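Local coordinates for protein probable hydrogenase maturation factor HypB (PDB 2HF8) that binds GTP, probably hydrolyses it slowly, and probably helps insert nickel into the metal centre of [NiFe] hydrogenases during their maturation, at residues K28-L33 with G139-I144; G128-P133 with G161-A166. All coordinates share one frame; numbering follows the deposited sequence.

Contact 1: residues K28-L33 with G139-I144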
ATOM      1  N   LYS A  28      -3.275  26.507  -9.660  1.00 20.23           N
ATOM      2  CA  LYS A  28      -2.179  27.463  -9.490  1.00 19.55           C
ATOM      3  C   LYS A  28      -0.808  26.831  -9.750  1.00 18.85           C
ATOM      4  O   LYS A  28       0.039  27.433 -10.419  1.00 18.34           O
ATOM      5  CB  LYS A  28      -2.233  28.106  -8.099  1.00 19.79           C
ATOM      6  CG  LYS A  28      -3.432  29.050  -7.921  1.00 20.35           C
ATOM      7  CD  LYS A  28      -3.512  29.642  -6.522  1.00 20.04           C
ATOM      8  CE  LYS A  28      -4.804  30.439  -6.348  1.00 21.61           C
ATOM      9  NZ  LYS A  28      -4.949  31.536  -7.358  1.00 21.49           N
ATOM     10  N   ASN A  29      -0.601  25.624  -9.219  1.00 18.15           N
ATOM     11  CA  ASN A  29       0.617  24.852  -9.487  1.00 17.64           C
ATOM     12  C   ASN A  29       0.816  24.618 -10.988  1.00 17.39           C
ATOM     13  O   ASN A  29       1.894  24.881 -11.520  1.00 17.07           O
ATOM     14  CB  ASN A  29       0.602  23.512  -8.730  1.00 17.34           C
ATOM     15  CG  ASN A  29       0.759  23.674  -7.218  1.00 17.24           C
ATOM     16  OD1 ASN A  29       1.080  24.758  -6.712  1.00 16.13           O
ATOM     17  ND2 ASN A  29       0.546  22.580  -6.490  1.00 15.87           N
ATOM     18  N   ARG A  30      -0.237  24.144 -11.659  1.00 17.56           N
ATOM     19  CA  ARG A  30      -0.225  23.898 -13.105  1.00 17.92           C
ATOM     20  C   ARG A  30       0.079  25.148 -13.932  1.00 17.76           C
ATOM     21  O   ARG A  30       0.825  25.079 -14.912  1.00 17.26           O
ATOM     22  CB  ARG A  30      -1.555  23.291 -13.567  1.00 17.98           C
ATOM     23  CG  ARG A  30      -1.483  21.817 -13.946  1.00 18.81           C
ATOM     24  CD  ARG A  30      -2.812  21.298 -14.485  1.00 18.83           C
ATOM     25  NE  ARG A  30      -3.909  21.515 -13.538  1.00 20.20           N
ATOM     26  CZ  ARG A  30      -4.271  20.659 -12.588  1.00 21.12           C
ATOM     27  NH1 ARG A  30      -3.635  19.501 -12.437  1.00 20.84           N
ATOM     28  NH2 ARG A  30      -5.282  20.962 -11.785  1.00 21.88           N
ATOM     29  N   LYS A  31      -0.502  26.280 -13.532  1.00 17.90           N
ATOM     30  CA  LYS A  31      -0.270  27.554 -14.213  1.00 18.33           C
ATOM     31  C   LYS A  31       1.192  28.001 -14.104  1.00 17.93           C
ATOM     32  O   LYS A  31       1.789  28.437 -15.091  1.00 18.06           O
ATOM     33  CB  LYS A  31      -1.239  28.631 -13.695  1.00 18.72           C
ATOM     34  CG  LYS A  31      -1.040  30.042 -14.282  1.00 21.21           C
ATOM     35  CD  LYS A  31      -1.261  30.107 -15.806  1.00 24.82           C
ATOM     36  CE  LYS A  31      -2.716  30.400 -16.176  1.00 26.74           C
ATOM     37  NZ  LYS A  31      -2.886  30.614 -17.651  1.00 27.56           N
ATOM     38  N   LEU A  32       1.768  27.868 -12.908  1.00 17.53           N
ATOM     39  CA  LEU A  32       3.176  28.187 -12.679  1.00 16.89           C
ATOM     40  C   LEU A  32       4.092  27.276 -13.495  1.00 16.55           C
ATOM     41  O   LEU A  32       5.069  27.736 -14.086  1.00 16.30           O
ATOM     42  CB  LEU A  32       3.519  28.091 -11.186  1.00 16.85           C
ATOM     43  CG  LEU A  32       4.987  28.245 -10.754  1.00 17.23           C
ATOM     44  CD1 LEU A  32       5.510  29.659 -10.987  1.00 17.46           C
ATOM     45  CD2 LEU A  32       5.180  27.841  -9.294  1.00 17.02           C
ATOM     46  N   LEU A  33       3.771  25.984 -13.524  1.00 16.29           N
ATOM     47  CA  LEU A  33       4.549  25.027 -14.308  1.00 15.95           C
ATOM     48  C   LEU A  33       4.486  25.364 -15.798  1.00 15.92           C
ATOM     49  O   LEU A  33       5.504  25.307 -16.490  1.00 15.44           O
ATOM     50  CB  LEU A  33       4.083  23.588 -14.050  1.00 15.79           C
ATOM     51  CG  LEU A  33       4.342  22.994 -12.659  1.00 15.32           C
ATOM     52  CD1 LEU A  33       3.539  21.727 -12.484  1.00 15.84           C
ATOM     53  CD2 LEU A  33       5.820  22.731 -12.402  1.00 15.12           C
ATOM     54  N   GLY A 139      -1.459  19.238  -9.078  1.00 15.56           N
ATOM     55  CA  GLY A 139      -1.141  20.300 -10.026  1.00 14.93           C
ATOM     56  C   GLY A 139      -0.276  19.794 -11.167  1.00 14.63           C
ATOM     57  O   GLY A 139       0.479  20.555 -11.766  1.00 15.11           O
ATOM     58  N   THR A 140      -0.382  18.502 -11.460  1.00 13.96           N
ATOM     59  CA  THR A 140       0.387  17.884 -12.539  1.00 13.41           C
ATOM     60  C   THR A 140      -0.440  17.851 -13.822  1.00 12.97           C
ATOM     61  O   THR A 140      -1.652  18.060 -13.793  1.00 12.98           O
ATOM     62  CB  THR A 140       0.826  16.444 -12.174  1.00 13.32           C
ATOM     63  OG1 THR A 140      -0.332  15.650 -11.881  1.00 13.71           O
ATOM     64  CG2 THR A 140       1.759  16.445 -10.954  1.00 13.46           C
ATOM     65  N   HIS A 141       0.219  17.588 -14.945  1.00 12.70           N
ATOM     66  CA  HIS A 141      -0.464  17.468 -16.230  1.00 12.32           C
ATOM     67  C   HIS A 141      -1.014  16.067 -16.437  1.00 11.91           C
ATOM     68  O   HIS A 141      -2.075  15.892 -17.040  1.00 11.91           O
ATOM     69  CB  HIS A 141       0.482  17.837 -17.368  1.00 12.18           C
ATOM     70  CG  HIS A 141       0.968  19.248 -17.300  1.00 12.61           C
ATOM     71  ND1 HIS A 141       2.112  19.609 -16.620  1.00 12.66           N
ATOM     72  CD2 HIS A 141       0.444  20.395 -17.793  1.00 11.96           C
ATOM     73  CE1 HIS A 141       2.282  20.915 -16.716  1.00 12.59           C
ATOM     74  NE2 HIS A 141       1.284  21.415 -17.423  1.00 12.51           N
ATOM     75  N   LYS A 142      -0.276  15.073 -15.948  1.00 11.43           N
ATOM     76  CA  LYS A 142      -0.675  13.671 -16.085  1.00 10.72           C
ATOM     77  C   LYS A 142      -0.546  12.893 -14.780  1.00 10.73           C
ATOM     78  O   LYS A 142       0.314  13.176 -13.935  1.00 10.15           O
ATOM     79  CB  LYS A 142       0.130  12.968 -17.190  1.00 10.70           C
ATOM     80  CG  LYS A 142      -0.089  13.508 -18.603  1.00 10.57           C
ATOM     81  CD  LYS A 142      -1.508  13.265 -19.107  1.00 11.23           C
ATOM     82  CE  LYS A 142      -1.807  14.135 -20.327  1.00 10.59           C
ATOM     83  NZ  LYS A 142      -3.202  13.940 -20.801  1.00  9.92           N
ATOM     84  N   ARG A 143      -1.408  11.893 -14.637  1.00 10.43           N
ATOM     85  CA  ARG A 143      -1.377  11.007 -13.490  1.00 10.19           C
ATOM     86  C   ARG A 143      -1.052   9.580 -13.931  1.00  9.78           C
ATOM     87  O   ARG A 143      -1.618   9.063 -14.903  1.00  9.26           O
ATOM     88  CB  ARG A 143      -2.699  11.095 -12.730  1.00 10.53           C
ATOM     89  CG  ARG A 143      -2.847  12.414 -11.974  1.00 12.04           C
ATOM     90  CD  ARG A 143      -4.297  12.768 -11.678  1.00 15.44           C
ATOM     91  NE  ARG A 143      -4.895  11.938 -10.628  1.00 17.69           N
ATOM     92  CZ  ARG A 143      -4.748  12.138  -9.319  1.00 18.22           C
ATOM     93  NH1 ARG A 143      -3.992  13.130  -8.869  1.00 19.37           N
ATOM     94  NH2 ARG A 143      -5.348  11.327  -8.454  1.00 18.36           N
ATOM     95  N   ILE A 144      -0.110   8.967 -13.225  1.00  9.25           N
ATOM     96  CA  ILE A 144       0.332   7.606 -13.521  1.00  9.23           C
ATOM     97  C   ILE A 144       0.101   6.735 -12.291  1.00  9.26           C
ATOM     98  O   ILE A 144       0.532   7.086 -11.187  1.00  9.26           O
ATOM     99  CB  ILE A 144       1.840   7.561 -13.948  1.00  9.31           C
ATOM    100  CG1 ILE A 144       2.067   8.391 -15.223  1.00  9.06           C
ATOM    101  CG2 ILE A 144       2.319   6.102 -14.131  1.00  8.20           C
ATOM    102  CD1 ILE A 144       3.532   8.693 -15.548  1.00  9.67           C
TER
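The guanidinium of Arg30 lies with one face over CA of Gly139 and turns an edge to the backbone carbonyl of Thr140. At that edge NH1 of Arg30 donates to O of Thr140 at 2.8 Å, with an N-H...O angle of 153°. The oxygen is almost exactly in the guanidinium plane. The imidazole of His141 receives CG of Arg30 over one face, at 4.5 Å from NE2 of His141. CB of Leu33 approaches the same ring obliquely, 4.2 Å from CE1 of His141.

The bend in the arginine chain at chi3 (-56°) folds the guanidinium back over the loop. The aliphatic part of the Arg30 chain packs on the loop backbone, with CG of Arg30 3.2 Å from O of Gly139. NH2 of Arg30 forms salt bridges with Asp27 and Asp137, so the group is held at more than one nitrogen. The contact seats helix 18-35 on the loop leading into strand 142-148 of the parallel sheet of this P-loop GTPase.

Gly139 allows the close approach. Its CA is 3.9 Å from CB of Asn29, and a side chain here would clash with that atom. The backbone angles of Gly139 also favour glycine. CD1 of Leu33 packs on the carbonyl of the same residue, 3.4 Å from O of Gly139. The amide of Asn29 is used beyond the two segments: its ND2 donates to the carbonyls of Leu138 and Ala104. His141 is fixed at both ring nitrogens, NE2 by OD1 of Asn34 and ND1 by the backbone N of Ala40.

Contact 2: residues G128-P133 with G161-A166. With ZN (zinc ion), chain D.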
ATOM      1  N   GLY A 128       3.094   5.704  -1.306  1.00 15.51           N
ATOM      2  CA  GLY A 128       2.562   4.383  -1.637  1.00 16.55           C
ATOM      3  C   GLY A 128       1.220   4.166  -0.960  1.00 17.22           C
ATOM      4  O   GLY A 128       1.156   4.000   0.254  1.00 17.51           O
ATOM      5  N   ASN A 129       0.156   4.165  -1.759  1.00 17.92           N
ATOM      6  CA  ASN A 129      -1.225   4.183  -1.271  1.00 18.83           C
ATOM      7  C   ASN A 129      -2.165   4.166  -2.476  1.00 19.12           C
ATOM      8  O   ASN A 129      -2.081   5.040  -3.346  1.00 19.11           O
ATOM      9  CB  ASN A 129      -1.467   5.445  -0.420  1.00 19.04           C
ATOM     10  CG  ASN A 129      -2.782   5.411   0.357  1.00 20.13           C
ATOM     11  OD1 ASN A 129      -3.747   4.751  -0.032  1.00 21.87           O
ATOM     12  ND2 ASN A 129      -2.825   6.153   1.457  1.00 21.32           N
ATOM     13  N   LEU A 130      -3.051   3.168  -2.532  1.00 19.34           N
ATOM     14  CA  LEU A 130      -3.988   3.034  -3.652  1.00 19.68           C
ATOM     15  C   LEU A 130      -5.367   3.612  -3.367  1.00 20.43           C
ATOM     16  O   LEU A 130      -6.321   3.372  -4.119  1.00 20.92           O
ATOM     17  CB  LEU A 130      -4.124   1.573  -4.093  1.00 19.30           C
ATOM     18  CG  LEU A 130      -3.040   0.975  -4.986  1.00 18.30           C
ATOM     19  CD1 LEU A 130      -3.411  -0.464  -5.338  1.00 16.56           C
ATOM     20  CD2 LEU A 130      -2.806   1.812  -6.245  1.00 16.40           C
ATOM     21  N   ILE A 131      -5.469   4.382  -2.290  1.00 20.97           N
ATOM     22  CA  ILE A 131      -6.749   4.929  -1.867  1.00 21.38           C
ATOM     23  C   ILE A 131      -6.758   6.456  -1.891  1.00 21.65           C
ATOM     24  O   ILE A 131      -7.320   7.055  -2.809  1.00 21.87           O
ATOM     25  CB  ILE A 131      -7.179   4.370  -0.475  1.00 21.26           C
ATOM     26  CG1 ILE A 131      -7.290   2.838  -0.541  1.00 21.47           C
ATOM     27  CG2 ILE A 131      -8.504   5.000  -0.026  1.00 21.21           C
ATOM     28  CD1 ILE A 131      -7.455   2.139   0.792  1.00 21.66           C
ATOM     29  N   CYS A 132      -6.113   7.072  -0.900  1.00 21.90           N
ATOM     30  CA  CYS A 132      -6.221   8.517  -0.646  1.00 22.43           C
ATOM     31  C   CYS A 132      -5.756   9.440  -1.787  1.00 22.30           C
ATOM     32  O   CYS A 132      -6.417  10.442  -2.056  1.00 22.33           O
ATOM     33  CB  CYS A 132      -5.514   8.883   0.668  1.00 22.32           C
ATOM     34  SG  CYS A 132      -5.613   7.588   1.935  1.00 24.27           S
ATOM     35  N   PRO A 133      -4.619   9.127  -2.449  1.00 22.39           N
ATOM     36  CA  PRO A 133      -4.161   9.993  -3.551  1.00 22.55           C
ATOM     37  C   PRO A 133      -5.157  10.221  -4.706  1.00 22.84           C
ATOM     38  O   PRO A 133      -4.969  11.151  -5.491  1.00 22.92           O
ATOM     39  CB  PRO A 133      -2.900   9.281  -4.054  1.00 22.38           C
ATOM     40  CG  PRO A 133      -2.417   8.515  -2.871  1.00 22.23           C
ATOM     41  CD  PRO A 133      -3.663   8.028  -2.206  1.00 22.11           C
ATOM     42  N   GLY A 161     -11.434   3.461  -7.838  1.00 14.08           N
ATOM     43  CA  GLY A 161     -11.398   4.913  -7.661  1.00 13.85           C
ATOM     44  C   GLY A 161     -10.125   5.573  -8.154  1.00 13.80           C
ATOM     45  O   GLY A 161     -10.171   6.533  -8.931  1.00 13.62           O
ATOM     46  N   ILE A 162      -8.982   5.056  -7.706  1.00 13.53           N
ATOM     47  CA  ILE A 162      -7.689   5.597  -8.127  1.00 13.26           C
ATOM     48  C   ILE A 162      -7.419   5.350  -9.622  1.00 13.08           C
ATOM     49  O   ILE A 162      -6.822   6.191 -10.295  1.00 13.07           O
ATOM     50  CB  ILE A 162      -6.521   5.099  -7.222  1.00 13.15           C
ATOM     51  CG1 ILE A 162      -5.309   6.040  -7.334  1.00 13.23           C
ATOM     52  CG2 ILE A 162      -6.172   3.631  -7.505  1.00 12.84           C
ATOM     53  CD1 ILE A 162      -4.219   5.802  -6.274  1.00 13.18           C
HETATM   54  N   MSE A 163      -7.891   4.211 -10.129  1.00 13.11           N
HETATM   55  CA  MSE A 163      -7.747   3.844 -11.541  1.00 13.09           C
HETATM   56  C   MSE A 163      -8.441   4.827 -12.474  1.00 13.07           C
HETATM   57  O   MSE A 163      -7.958   5.089 -13.577  1.00 13.02           O
HETATM   58  CB  MSE A 163      -8.276   2.424 -11.791  1.00 13.34           C
HETATM   59  CG  MSE A 163      -7.596   1.338 -10.972  1.00 13.96           C
HETATM   60 SE   MSE A 163      -5.646   1.273 -11.198  1.00 18.36          SE
HETATM   61  CE  MSE A 163      -5.199   0.469  -9.466  1.00 13.54           C
ATOM     62  N   LYS A 164      -9.571   5.373 -12.026  1.00 13.13           N
ATOM     63  CA  LYS A 164     -10.336   6.331 -12.825  1.00 13.25           C
ATOM     64  C   LYS A 164      -9.652   7.704 -12.921  1.00 12.92           C
ATOM     65  O   LYS A 164      -9.989   8.506 -13.799  1.00 13.13           O
ATOM     66  CB  LYS A 164     -11.767   6.477 -12.285  1.00 13.31           C
ATOM     67  CG  LYS A 164     -12.587   5.178 -12.256  1.00 13.78           C
ATOM     68  CD  LYS A 164     -14.005   5.446 -11.771  1.00 14.26           C
ATOM     69  CE  LYS A 164     -14.757   4.164 -11.444  1.00 17.07           C
ATOM     70  NZ  LYS A 164     -14.729   3.849  -9.972  1.00 18.84           N
ATOM     71  N   THR A 165      -8.692   7.964 -12.033  1.00 12.62           N
ATOM     72  CA  THR A 165      -7.934   9.228 -12.044  1.00 12.45           C
ATOM     73  C   THR A 165      -6.645   9.149 -12.876  1.00 11.85           C
ATOM     74  O   THR A 165      -5.998  10.170 -13.130  1.00 11.96           O
ATOM     75  CB  THR A 165      -7.594   9.723 -10.606  1.00 12.50           C
ATOM     76  OG1 THR A 165      -6.519   8.944 -10.054  1.00 13.67           O
ATOM     77  CG2 THR A 165      -8.811   9.624  -9.694  1.00 13.45           C
ATOM     78  N   ALA A 166      -6.280   7.941 -13.308  1.00 11.08           N
ATOM     79  CA  ALA A 166      -5.039   7.731 -14.059  1.00 10.33           C
ATOM     80  C   ALA A 166      -5.152   7.998 -15.561  1.00  9.95           C
ATOM     81  O   ALA A 166      -6.159   7.660 -16.200  1.00 10.05           O
ATOM     82  CB  ALA A 166      -4.501   6.324 -13.818  1.00 10.25           C
TER
HETATM   83 ZN    ZN D 401      -6.283   8.466   3.829  0.80 23.29          ZN
HETATM   84  O   HOH W   1      -9.171   3.850  -5.086  1.00 27.43           O
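Ile162 and Leu130 make the main apolar contact, their side chains crossing at about a right angle. CD2 of Leu130 meets CG2 of Ile162 at 4.0 Å. The same CD2 of Leu130 lies 4.2 Å from CE of Met163, a selenomethionine. With chi1 of Ile162 at -159°, CG1 lies opposite the backbone N, and its CD1 reaches the loop 4.3 Å from CB of Pro133. Both branches also rest on backbone: CG2 of Ile162 is 3.4 Å from O of Leu130, and CD1 lies near the carbonyl of Asn129. An alanine in place of Ile162 is likely to open a gap between Leu130 and Pro133, taking from Leu130 its contact with CG2 and from Pro133 its contact with CD1.

No direct hydrogen bond joins the segments. One water bridges them, donating to O of Leu130 and accepting from N of Ile162.

Polar bonds within each segment set its shape. OD1 of Asn129 accepts from N of Ile131 at 2.9 Å, which makes an Asx turn; N of Cys132 gives the same oxygen a weak second bond. O of Ile162 takes two donors, N and OG1 of Thr165, the latter at 2.8 Å.

The metal bond lies beyond the turn, on the side away from Ile162. SG of Cys132 binds zinc at 2.2 Å. Cys100 of this chain and Cys100 of the second subunit also take part in zinc binding there. This is the metal site at the dimer interface of HypB, where Cys132 is also expected to bind nickel, carried on a loop next to the nucleotide site of the G-domain.

In the fold
The centres of contacts 1 and 2 lie about 17 Å apart. Their segments alternate along the chain: 28-33, 128-133, 139-144, 161-166. Strand 142-148 of the seven-stranded parallel sheet relates them. Contact 1 sits where helix 18-35 meets the approach to this strand, and Leu130, Met163 and Ala166 of contact 2 pack against residues further along it. Arg143 joins the two directly: its NH2 probably hydrogen-bonds to O of Pro133, at 3.0 Å, and to OG1 of Thr165. The N-terminal helix and the metal-binding loop are thus tied to one G-domain core, with contact 2 the nearer to the dimer interface.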